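Binary enterotoxin of Clostridium perfringens component a (Clostridium perfringens, PDB 5WTZ) is the enzymatic component of an iota-like binary enterotoxin, binding NAD+ and probably transferring its ADP-ribose moiety to actin of the host cell. Local coordinates at residues I291-P303 with T339-S351. Residues are numbered along the deposited sequence; the frame is centred on the assembly and turned at random.
Sequences IPEDIITYRRMGP and TFISTTVLSNNIS. With NAD (nicotinamide-adenine-dinucleotide), chain B.
Arg299 NH1 donates a hydrogen bond to Ser342 O (2.9 Å), the oxygen lying in the guanidinium plane and the N-H meeting a lone pair of the carbonyl, and also donates to O1N of the NAD pyrophosphate. With CG anti to the backbone N (chi1 -180°) and the chain extended to NE, the guanidinium is carried out to both phosphates; NH2 adds a weak bond to NAD O2A, and Glu305 salt-bridges NE. Arg300 instead bends at chi2 and grips the loop 346-349. Its NH2 donates a hydrogen bond to Ser347 O (2.9 Å), in the guanidinium plane, and another to Phe61 O, while Asn349 stacks its amide on one guanidinium face, the two planes 10° apart; a water links Arg300 NE to the carbonyls of Leu346 and Asn348. Between the two arginines' partners, the strands 295-301 and 341-344 meet in a single antiparallel bridge: Thr344 N to Tyr298 O is 2.7 Å, and Tyr298 N returns a bond to Thr344 O. Strand directions 113° apart agree with so brief a pairing. Thr297 OG1 lies 2.8 Å from Thr343 OG1, with Thr344 O also within reach; Thr343 OG1 is hydrogen-bonded to Val385 O. Further out, Ser347 CB makes a CH-pi contact over the Tyr298 ring, 3.8 Å from its centroid; Asn215 holds the hydroxyl. Ile295 CD1 touches Val345 CG1 at 4.3 Å. The contact thus joins the edge strand of the five-stranded sheet to the three-stranded sheet beside the bound NAD. Arg299 probably offsets pyrophosphate charge directly; Arg300, whose backbone also borders the nicotinamide amide, probably helps to position the 346-349 loop.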
ATOM      1  N   ILE A 291       7.327 -14.450 -11.093  1.00 18.40           N
ATOM      2  CA  ILE A 291       6.373 -14.238 -10.000  1.00 18.13           C
ATOM      3  C   ILE A 291       4.977 -14.733 -10.425  1.00 15.14           C
ATOM      4  O   ILE A 291       4.426 -14.267 -11.417  1.00 18.25           O
ATOM      5  CB  ILE A 291       6.337 -12.746  -9.599  1.00 17.98           C
ATOM      6  CG1 ILE A 291       7.694 -12.314  -9.039  1.00 15.86           C
ATOM      7  CG2 ILE A 291       5.238 -12.468  -8.574  1.00 15.92           C
ATOM      8  CD1 ILE A 291       7.984 -12.809  -7.633  1.00 14.86           C
ATOM      9  N   PRO A 292       4.427 -15.721  -9.696  1.00 20.25           N
ATOM     10  CA  PRO A 292       3.219 -16.468 -10.089  1.00 23.63           C
ATOM     11  C   PRO A 292       1.880 -15.745  -9.855  1.00 18.59           C
ATOM     12  O   PRO A 292       0.868 -16.205 -10.387  1.00 20.49           O
ATOM     13  CB  PRO A 292       3.291 -17.715  -9.211  1.00 26.13           C
ATOM     14  CG  PRO A 292       3.944 -17.229  -7.973  1.00 25.65           C
ATOM     15  CD  PRO A 292       5.000 -16.245  -8.446  1.00 20.07           C
ATOM     16  N   GLU A 293       1.881 -14.676  -9.056  1.00 15.23           N
ATOM     17  CA  GLU A 293       0.692 -13.864  -8.778  1.00 18.65           C
ATOM     18  C   GLU A 293       1.146 -12.512  -8.256  1.00 24.21           C
ATOM     19  O   GLU A 293       2.226 -12.414  -7.646  1.00 18.37           O
ATOM     20  CB  GLU A 293      -0.210 -14.535  -7.746  1.00 25.11           C
ATOM     21  CG  GLU A 293       0.455 -14.681  -6.374  1.00 29.54           C
ATOM     22  CD  GLU A 293      -0.364 -15.532  -5.425  1.00 32.71           C
ATOM     23  OE1 GLU A 293      -1.584 -15.295  -5.323  1.00 28.30           O
ATOM     24  OE2 GLU A 293       0.208 -16.452  -4.803  1.00 28.50           O
ATOM     25  N   ASP A 294       0.327 -11.484  -8.477  1.00 19.99           N
ATOM     26  CA  ASP A 294       0.636 -10.133  -8.017  1.00 19.23           C
ATOM     27  C   ASP A 294       0.904 -10.191  -6.525  1.00 14.95           C
ATOM     28  O   ASP A 294       0.150 -10.824  -5.771  1.00 17.32           O
ATOM     29  CB  ASP A 294      -0.502  -9.146  -8.308  1.00 16.59           C
ATOM     30  CG  ASP A 294      -0.592  -8.746  -9.788  1.00 20.24           C
ATOM     31  OD1 ASP A 294      -0.168  -9.526 -10.673  1.00 20.28           O
ATOM     32  OD2 ASP A 294      -1.119  -7.648 -10.060  1.00 31.24           O
ATOM     33  N   ILE A 295       1.988  -9.546  -6.109  1.00 15.05           N
ATOM     34  CA  ILE A 295       2.376  -9.510  -4.705  1.00 19.92           C
ATOM     35  C   ILE A 295       2.880  -8.101  -4.364  1.00 18.85           C
ATOM     36  O   ILE A 295       3.406  -7.380  -5.225  1.00 15.47           O
ATOM     37  CB  ILE A 295       3.452 -10.599  -4.376  1.00 16.65           C
ATOM     38  CG1 ILE A 295       3.619 -10.770  -2.863  1.00 19.69           C
ATOM     39  CG2 ILE A 295       4.779 -10.339  -5.095  1.00 14.71           C
ATOM     40  CD1 ILE A 295       4.405 -12.041  -2.461  1.00 17.35           C
ATOM     41  N   ILE A 296       2.656  -7.688  -3.126  1.00 13.36           N
ATOM     42  CA  ILE A 296       3.264  -6.477  -2.592  1.00 15.49           C
ATOM     43  C   ILE A 296       4.607  -6.833  -1.935  1.00 15.48           C
ATOM     44  O   ILE A 296       4.686  -7.777  -1.146  1.00 18.50           O
ATOM     45  CB  ILE A 296       2.343  -5.782  -1.559  1.00 14.86           C
ATOM     46  CG1 ILE A 296       1.030  -5.323  -2.223  1.00 20.28           C
ATOM     47  CG2 ILE A 296       3.097  -4.637  -0.893  1.00 15.63           C
ATOM     48  CD1 ILE A 296       1.244  -4.505  -3.521  1.00 18.42           C
ATOM     49  N   THR A 297       5.670  -6.101  -2.263  1.00 12.63           N
ATOM     50  CA  THR A 297       6.943  -6.298  -1.571  1.00 15.08           C
ATOM     51  C   THR A 297       7.532  -4.937  -1.166  1.00 15.04           C
ATOM     52  O   THR A 297       7.055  -3.901  -1.608  1.00 17.35           O
ATOM     53  CB  THR A 297       7.943  -7.101  -2.428  1.00 12.85           C
ATOM     54  OG1 THR A 297       9.025  -7.543  -1.598  1.00 18.13           O
ATOM     55  CG2 THR A 297       8.461  -6.275  -3.643  1.00 10.66           C
ATOM     56  N   TYR A 298       8.556  -4.950  -0.318  1.00 12.91           N
ATOM     57  CA  TYR A 298       9.053  -3.737   0.349  1.00 15.14           C
ATOM     58  C   TYR A 298      10.562  -3.538   0.221  1.00 17.15           C
ATOM     59  O   TYR A 298      11.317  -4.484   0.044  1.00 14.37           O
ATOM     60  CB  TYR A 298       8.691  -3.766   1.843  1.00 19.74           C
ATOM     61  CG  TYR A 298       7.204  -3.884   2.140  1.00 15.88           C
ATOM     62  CD1 TYR A 298       6.587  -5.141   2.225  1.00 19.38           C
ATOM     63  CD2 TYR A 298       6.422  -2.747   2.334  1.00 15.45           C
ATOM     64  CE1 TYR A 298       5.224  -5.250   2.497  1.00 19.72           C
ATOM     65  CE2 TYR A 298       5.060  -2.841   2.608  1.00 14.27           C
ATOM     66  CZ  TYR A 298       4.471  -4.086   2.671  1.00 18.57           C
ATOM     67  OH  TYR A 298       3.133  -4.161   2.948  1.00 17.26           O
ATOM     68  N   ARG A 299      11.014  -2.298   0.364  1.00 18.24           N
ATOM     69  CA  ARG A 299      12.451  -2.043   0.327  1.00 15.71           C
ATOM     70  C   ARG A 299      12.760  -0.815   1.166  1.00 17.05           C
ATOM     71  O   ARG A 299      12.093   0.211   1.028  1.00 17.06           O
ATOM     72  CB  ARG A 299      12.951  -1.836  -1.111  1.00 17.24           C
ATOM     73  CG  ARG A 299      14.460  -1.566  -1.189  1.00 16.99           C
ATOM     74  CD  ARG A 299      14.970  -1.469  -2.642  1.00 15.02           C
ATOM     75  NE  ARG A 299      16.265  -0.799  -2.621  1.00 15.67           N
ATOM     76  CZ  ARG A 299      17.391  -1.366  -2.204  1.00 18.71           C
ATOM     77  NH1 ARG A 299      17.399  -2.648  -1.824  1.00 16.09           N
ATOM     78  NH2 ARG A 299      18.525  -0.666  -2.179  1.00 18.39           N
ATOM     79  N   ARG A 300      13.746  -0.941   2.049  1.00 16.00           N
ATOM     80  CA  ARG A 300      14.313   0.202   2.745  1.00 14.47           C
ATOM     81  C   ARG A 300      15.362   0.792   1.818  1.00 18.40           C
ATOM     82  O   ARG A 300      16.416   0.192   1.589  1.00 16.90           O
ATOM     83  CB  ARG A 300      14.883  -0.229   4.091  1.00 13.92           C
ATOM     84  CG  ARG A 300      13.833  -0.921   4.982  1.00 21.61           C
ATOM     85  CD  ARG A 300      12.623   0.000   5.207  1.00 21.92           C
ATOM     86  NE  ARG A 300      11.467  -0.638   5.853  1.00 23.83           N
ATOM     87  CZ  ARG A 300      10.864  -0.160   6.942  1.00 22.11           C
ATOM     88  NH1 ARG A 300      11.334   0.922   7.540  1.00 17.69           N
ATOM     89  NH2 ARG A 300       9.812  -0.774   7.464  1.00 20.81           N
ATOM     90  N   MET A 301      15.044   1.933   1.218  1.00 18.07           N
ATOM     91  CA  MET A 301      15.872   2.499   0.159  1.00 18.13           C
ATOM     92  C   MET A 301      16.792   3.554   0.751  1.00 20.84           C
ATOM     93  O   MET A 301      16.408   4.268   1.675  1.00 20.27           O
ATOM     94  CB  MET A 301      15.007   3.120  -0.953  1.00 18.36           C
ATOM     95  CG  MET A 301      13.832   2.248  -1.437  1.00 21.66           C
ATOM     96  SD  MET A 301      12.706   3.148  -2.537  1.00 22.75           S
ATOM     97  CE  MET A 301      13.595   3.084  -4.054  1.00 20.92           C
ATOM     98  N   GLY A 302      18.009   3.649   0.233  1.00 19.21           N
ATOM     99  CA  GLY A 302      18.892   4.740   0.606  1.00 21.41           C
ATOM    100  C   GLY A 302      18.588   5.984  -0.219  1.00 17.52           C
ATOM    101  O   GLY A 302      17.944   5.893  -1.275  1.00 23.00           O
ATOM    102  N   PRO A 303      19.070   7.152   0.231  1.00 21.49           N
ATOM    103  CA  PRO A 303      18.762   8.413  -0.459  1.00 23.48           C
ATOM    104  C   PRO A 303      19.266   8.467  -1.908  1.00 24.70           C
ATOM    105  O   PRO A 303      18.605   9.106  -2.734  1.00 20.18           O
ATOM    106  CB  PRO A 303      19.476   9.461   0.403  1.00 21.63           C
ATOM    107  CG  PRO A 303      20.582   8.693   1.106  1.00 22.48           C
ATOM    108  CD  PRO A 303      19.919   7.376   1.417  1.00 21.83           C
ATOM    109  N   THR A 339      19.942  -1.492 -11.334  1.00 14.51           N
ATOM    110  CA  THR A 339      20.459  -2.453 -10.364  1.00 16.01           C
ATOM    111  C   THR A 339      19.528  -3.652 -10.188  1.00 14.26           C
ATOM    112  O   THR A 339      18.359  -3.586 -10.580  1.00 15.24           O
ATOM    113  CB  THR A 339      20.650  -1.767  -8.987  1.00 22.45           C
ATOM    114  OG1 THR A 339      19.507  -0.945  -8.721  1.00 23.20           O
ATOM    115  CG2 THR A 339      21.925  -0.901  -8.965  1.00 21.53           C
ATOM    116  N   PHE A 340      20.042  -4.751  -9.626  1.00 17.18           N
ATOM    117  CA  PHE A 340      19.166  -5.767  -9.066  1.00 17.18           C
ATOM    118  C   PHE A 340      18.476  -5.108  -7.884  1.00 18.97           C
ATOM    119  O   PHE A 340      19.079  -4.279  -7.186  1.00 21.48           O
ATOM    120  CB  PHE A 340      19.908  -7.027  -8.586  1.00 14.12           C
ATOM    121  CG  PHE A 340      20.599  -7.808  -9.678  1.00 17.38           C
ATOM    122  CD1 PHE A 340      19.865  -8.580 -10.579  1.00 21.40           C
ATOM    123  CD2 PHE A 340      21.969  -7.777  -9.801  1.00 24.92           C
ATOM    124  CE1 PHE A 340      20.493  -9.295 -11.576  1.00 19.41           C
ATOM    125  CE2 PHE A 340      22.614  -8.501 -10.803  1.00 23.55           C
ATOM    126  CZ  PHE A 340      21.866  -9.253 -11.704  1.00 22.61           C
ATOM    127  N   ILE A 341      17.233  -5.492  -7.633  1.00 18.66           N
ATOM    128  CA  ILE A 341      16.478  -4.917  -6.519  1.00 15.95           C
ATOM    129  C   ILE A 341      16.252  -5.933  -5.390  1.00 16.86           C
ATOM    130  O   ILE A 341      15.478  -6.896  -5.544  1.00 14.83           O
ATOM    131  CB  ILE A 341      15.108  -4.371  -6.957  1.00 11.73           C
ATOM    132  CG1 ILE A 341      15.222  -3.629  -8.288  1.00 14.96           C
ATOM    133  CG2 ILE A 341      14.519  -3.490  -5.829  1.00 10.02           C
ATOM    134  CD1 ILE A 341      13.871  -3.109  -8.803  1.00 17.35           C
ATOM    135  N   SER A 342      16.946  -5.717  -4.273  1.00 16.35           N
ATOM    136  CA  SER A 342      16.712  -6.466  -3.040  1.00 14.24           C
ATOM    137  C   SER A 342      15.460  -5.946  -2.308  1.00 15.88           C
ATOM    138  O   SER A 342      15.403  -4.800  -1.818  1.00 16.69           O
ATOM    139  CB  SER A 342      17.937  -6.406  -2.119  1.00 18.93           C
ATOM    140  OG  SER A 342      18.931  -7.349  -2.517  1.00 21.29           O
ATOM    141  N   THR A 343      14.448  -6.795  -2.243  1.00 14.12           N
ATOM    142  CA  THR A 343      13.195  -6.439  -1.568  1.00 22.23           C
ATOM    143  C   THR A 343      12.861  -7.482  -0.521  1.00 19.85           C
ATOM    144  O   THR A 343      13.348  -8.605  -0.578  1.00 19.46           O
ATOM    145  CB  THR A 343      11.979  -6.322  -2.535  1.00 17.55           C
ATOM    146  OG1 THR A 343      11.476  -7.629  -2.855  1.00 17.96           O
ATOM    147  CG2 THR A 343      12.336  -5.575  -3.813  1.00 20.82           C
ATOM    148  N   THR A 344      12.034  -7.097   0.444  1.00 13.01           N
ATOM    149  CA  THR A 344      11.559  -8.013   1.461  1.00 17.11           C
ATOM    150  C   THR A 344      10.036  -7.987   1.456  1.00 20.20           C
ATOM    151  O   THR A 344       9.420  -6.920   1.426  1.00 20.24           O
ATOM    152  CB  THR A 344      12.124  -7.658   2.866  1.00 17.22           C
ATOM    153  OG1 THR A 344      11.560  -8.529   3.850  1.00 19.38           O
ATOM    154  CG2 THR A 344      11.804  -6.213   3.265  1.00 13.89           C
ATOM    155  N   VAL A 345       9.413  -9.159   1.489  1.00 15.13           N
ATOM    156  CA  VAL A 345       7.964  -9.204   1.425  1.00 16.53           C
ATOM    157  C   VAL A 345       7.292  -8.823   2.743  1.00 21.90           C
ATOM    158  O   VAL A 345       6.056  -8.754   2.808  1.00 19.59           O
ATOM    159  CB  VAL A 345       7.477 -10.580   0.977  1.00 20.82           C
ATOM    160  CG1 VAL A 345       8.054 -10.874  -0.406  1.00 20.07           C
ATOM    161  CG2 VAL A 345       7.864 -11.656   1.987  1.00 20.73           C
ATOM    162  N   LEU A 346       8.083  -8.570   3.786  1.00 17.59           N
ATOM    163  CA  LEU A 346       7.517  -8.087   5.046  1.00 20.36           C
ATOM    164  C   LEU A 346       7.647  -6.577   5.121  1.00 18.08           C
ATOM    165  O   LEU A 346       8.612  -6.011   4.610  1.00 21.22           O
ATOM    166  CB  LEU A 346       8.205  -8.715   6.256  1.00 19.44           C
ATOM    167  CG  LEU A 346       8.266 -10.249   6.364  1.00 23.05           C
ATOM    168  CD1 LEU A 346       8.909 -10.656   7.672  1.00 26.80           C
ATOM    169  CD2 LEU A 346       6.875 -10.885   6.221  1.00 21.80           C
ATOM    170  N   SER A 347       6.685  -5.934   5.776  1.00 16.80           N
ATOM    171  CA  SER A 347       6.721  -4.494   5.976  1.00 19.53           C
ATOM    172  C   SER A 347       7.617  -4.125   7.165  1.00 18.52           C
ATOM    173  O   SER A 347       7.959  -2.946   7.324  1.00 20.01           O
ATOM    174  CB  SER A 347       5.300  -3.930   6.180  1.00 15.39           C
ATOM    175  OG  SER A 347       4.605  -4.594   7.230  1.00 18.57           O
ATOM    176  N   ASN A 348       7.996  -5.125   7.975  1.00 19.65           N
ATOM    177  CA  ASN A 348       8.914  -4.944   9.115  1.00 18.69           C
ATOM    178  C   ASN A 348      10.146  -4.126   8.753  1.00 21.46           C
ATOM    179  O   ASN A 348      10.725  -4.326   7.689  1.00 25.25           O
ATOM    180  CB  ASN A 348       9.413  -6.291   9.688  1.00 22.15           C
ATOM    181  CG  ASN A 348       8.294  -7.222  10.124  1.00 21.24           C
ATOM    182  OD1 ASN A 348       7.311  -7.404   9.414  1.00 27.36           O
ATOM    183  ND2 ASN A 348       8.452  -7.824  11.293  1.00 28.07           N
ATOM    184  N   ASN A 349      10.570  -3.226   9.640  1.00 24.74           N
ATOM    185  CA  ASN A 349      11.859  -2.567   9.451  1.00 23.86           C
ATOM    186  C   ASN A 349      12.994  -3.590   9.588  1.00 19.50           C
ATOM    187  O   ASN A 349      12.816  -4.628  10.210  1.00 21.59           O
ATOM    188  CB  ASN A 349      12.036  -1.428  10.454  1.00 20.65           C
ATOM    189  CG  ASN A 349      13.027  -0.372   9.976  1.00 23.18           C
ATOM    190  OD1 ASN A 349      13.701  -0.543   8.951  1.00 26.50           O
ATOM    191  ND2 ASN A 349      13.124   0.731  10.729  1.00 18.73           N
ATOM    192  N   ILE A 350      14.143  -3.298   8.987  1.00 23.36           N
ATOM    193  CA  ILE A 350      15.310  -4.175   9.058  1.00 26.99           C
ATOM    194  C   ILE A 350      16.415  -3.472   9.838  1.00 26.69           C
ATOM    195  O   ILE A 350      16.727  -2.312   9.547  1.00 23.19           O
ATOM    196  CB  ILE A 350      15.822  -4.551   7.653  1.00 25.43           C
ATOM    197  CG1 ILE A 350      14.754  -5.327   6.876  1.00 26.78           C
ATOM    198  CG2 ILE A 350      17.111  -5.352   7.751  1.00 19.76           C
ATOM    199  CD1 ILE A 350      15.030  -5.433   5.375  1.00 28.99           C
ATOM    200  N   SER A 351      16.986  -4.164  10.825  1.00 20.64           N
ATOM    201  CA  SER A 351      17.958  -3.566  11.751  1.00 20.07           C
ATOM    202  C   SER A 351      19.093  -2.836  11.051  1.00 23.06           C
ATOM    203  O   SER A 351      19.439  -1.716  11.432  1.00 21.79           O
ATOM    204  CB  SER A 351      18.545  -4.633  12.677  1.00 31.64           C
ATOM    205  OG  SER A 351      17.614  -4.992  13.681  1.00 36.91           O
TER
HETATM  206  PA  NAD B 501      21.921  -2.195  -2.474  1.00 19.16           P
HETATM  207  O1A NAD B 501      23.088  -2.675  -3.304  1.00 18.97           O
HETATM  208  O2A NAD B 501      20.542  -2.159  -3.061  1.00 18.76           O
HETATM  209  O5B NAD B 501      22.220  -0.712  -1.916  1.00 18.14           O
HETATM  210  C5B NAD B 501      23.517  -0.281  -1.490  1.00 20.95           C
HETATM  211  C4B NAD B 501      23.615   1.225  -1.631  1.00 17.88           C
HETATM  212  O4B NAD B 501      23.487   1.547  -3.022  1.00 21.45           O
HETATM  213  C3B NAD B 501      22.494   1.945  -0.887  1.00 21.90           C
HETATM  214  O3B NAD B 501      23.025   3.156  -0.323  1.00 22.57           O
HETATM  215  C2B NAD B 501      21.490   2.258  -1.988  1.00 15.18           C
HETATM  216  O2B NAD B 501      20.721   3.434  -1.717  1.00 18.54           O
HETATM  217  C1B NAD B 501      22.368   2.417  -3.224  1.00 18.54           C
HETATM  218  N9A NAD B 501      21.611   1.988  -4.418  1.00 19.65           N
HETATM  219  C8A NAD B 501      21.046   0.785  -4.627  1.00 15.96           C
HETATM  220  N7A NAD B 501      20.416   0.756  -5.835  1.00 17.47           N
HETATM  221  C5A NAD B 501      20.567   1.967  -6.386  1.00 16.53           C
HETATM  222  C6A NAD B 501      20.156   2.622  -7.644  1.00 22.03           C
HETATM  223  N6A NAD B 501      19.431   1.943  -8.561  1.00 18.37           N
HETATM  224  N1A NAD B 501      20.508   3.917  -7.831  1.00 21.59           N
HETATM  225  C2A NAD B 501      21.235   4.595  -6.925  1.00 21.49           C
HETATM  226  N3A NAD B 501      21.655   4.054  -5.764  1.00 21.48           N
HETATM  227  C4A NAD B 501      21.343   2.775  -5.450  1.00 19.40           C
HETATM  228  O3  NAD B 501      21.885  -3.124  -1.167  1.00 14.62           O
HETATM  229  PN  NAD B 501      21.109  -2.895   0.223  1.00 19.54           P
HETATM  230  O1N NAD B 501      19.623  -2.960  -0.058  1.00 19.82           O
HETATM  231  O2N NAD B 501      21.722  -1.704   0.920  1.00 23.28           O
HETATM  232  O5D NAD B 501      21.593  -4.221   0.995  1.00 23.26           O
HETATM  233  C5D NAD B 501      21.420  -5.523   0.436  1.00 20.76           C
HETATM  234  C4D NAD B 501      21.627  -6.558   1.526  1.00 18.89           C
HETATM  235  O4D NAD B 501      20.494  -6.562   2.397  1.00 16.47           O
HETATM  236  C3D NAD B 501      21.669  -7.950   0.926  1.00 22.65           C
HETATM  237  O3D NAD B 501      22.370  -8.800   1.852  1.00 21.40           O
HETATM  238  C2D NAD B 501      20.210  -8.346   0.872  1.00 17.38           C
HETATM  239  O2D NAD B 501      20.047  -9.767   0.930  1.00 18.19           O
HETATM  240  C1D NAD B 501      19.604  -7.626   2.078  1.00 17.97           C
HETATM  241  N1N NAD B 501      18.256  -7.074   1.829  1.00 21.27           N
HETATM  242  C2N NAD B 501      18.030  -5.746   1.879  1.00 20.74           C
HETATM  243  C3N NAD B 501      16.749  -5.235   1.644  1.00 18.30           C
HETATM  244  C7N NAD B 501      16.462  -3.759   1.700  1.00 16.65           C
HETATM  245  O7N NAD B 501      17.337  -2.915   1.473  1.00 20.03           O
HETATM  246  N7N NAD B 501      15.228  -3.424   2.039  1.00 15.46           N
HETATM  247  C4N NAD B 501      15.686  -6.088   1.372  1.00 16.78           C
HETATM  248  C5N NAD B 501      15.945  -7.449   1.324  1.00 25.33           C
HETATM  249  C6N NAD B 501      17.243  -7.911   1.558  1.00 25.23           C
HETATM  250  O   HOH W   1       4.023  -9.063   1.109  1.00 18.65           O
HETATM  251  O   HOH W   2      10.488  -3.491   5.032  1.00 21.75           O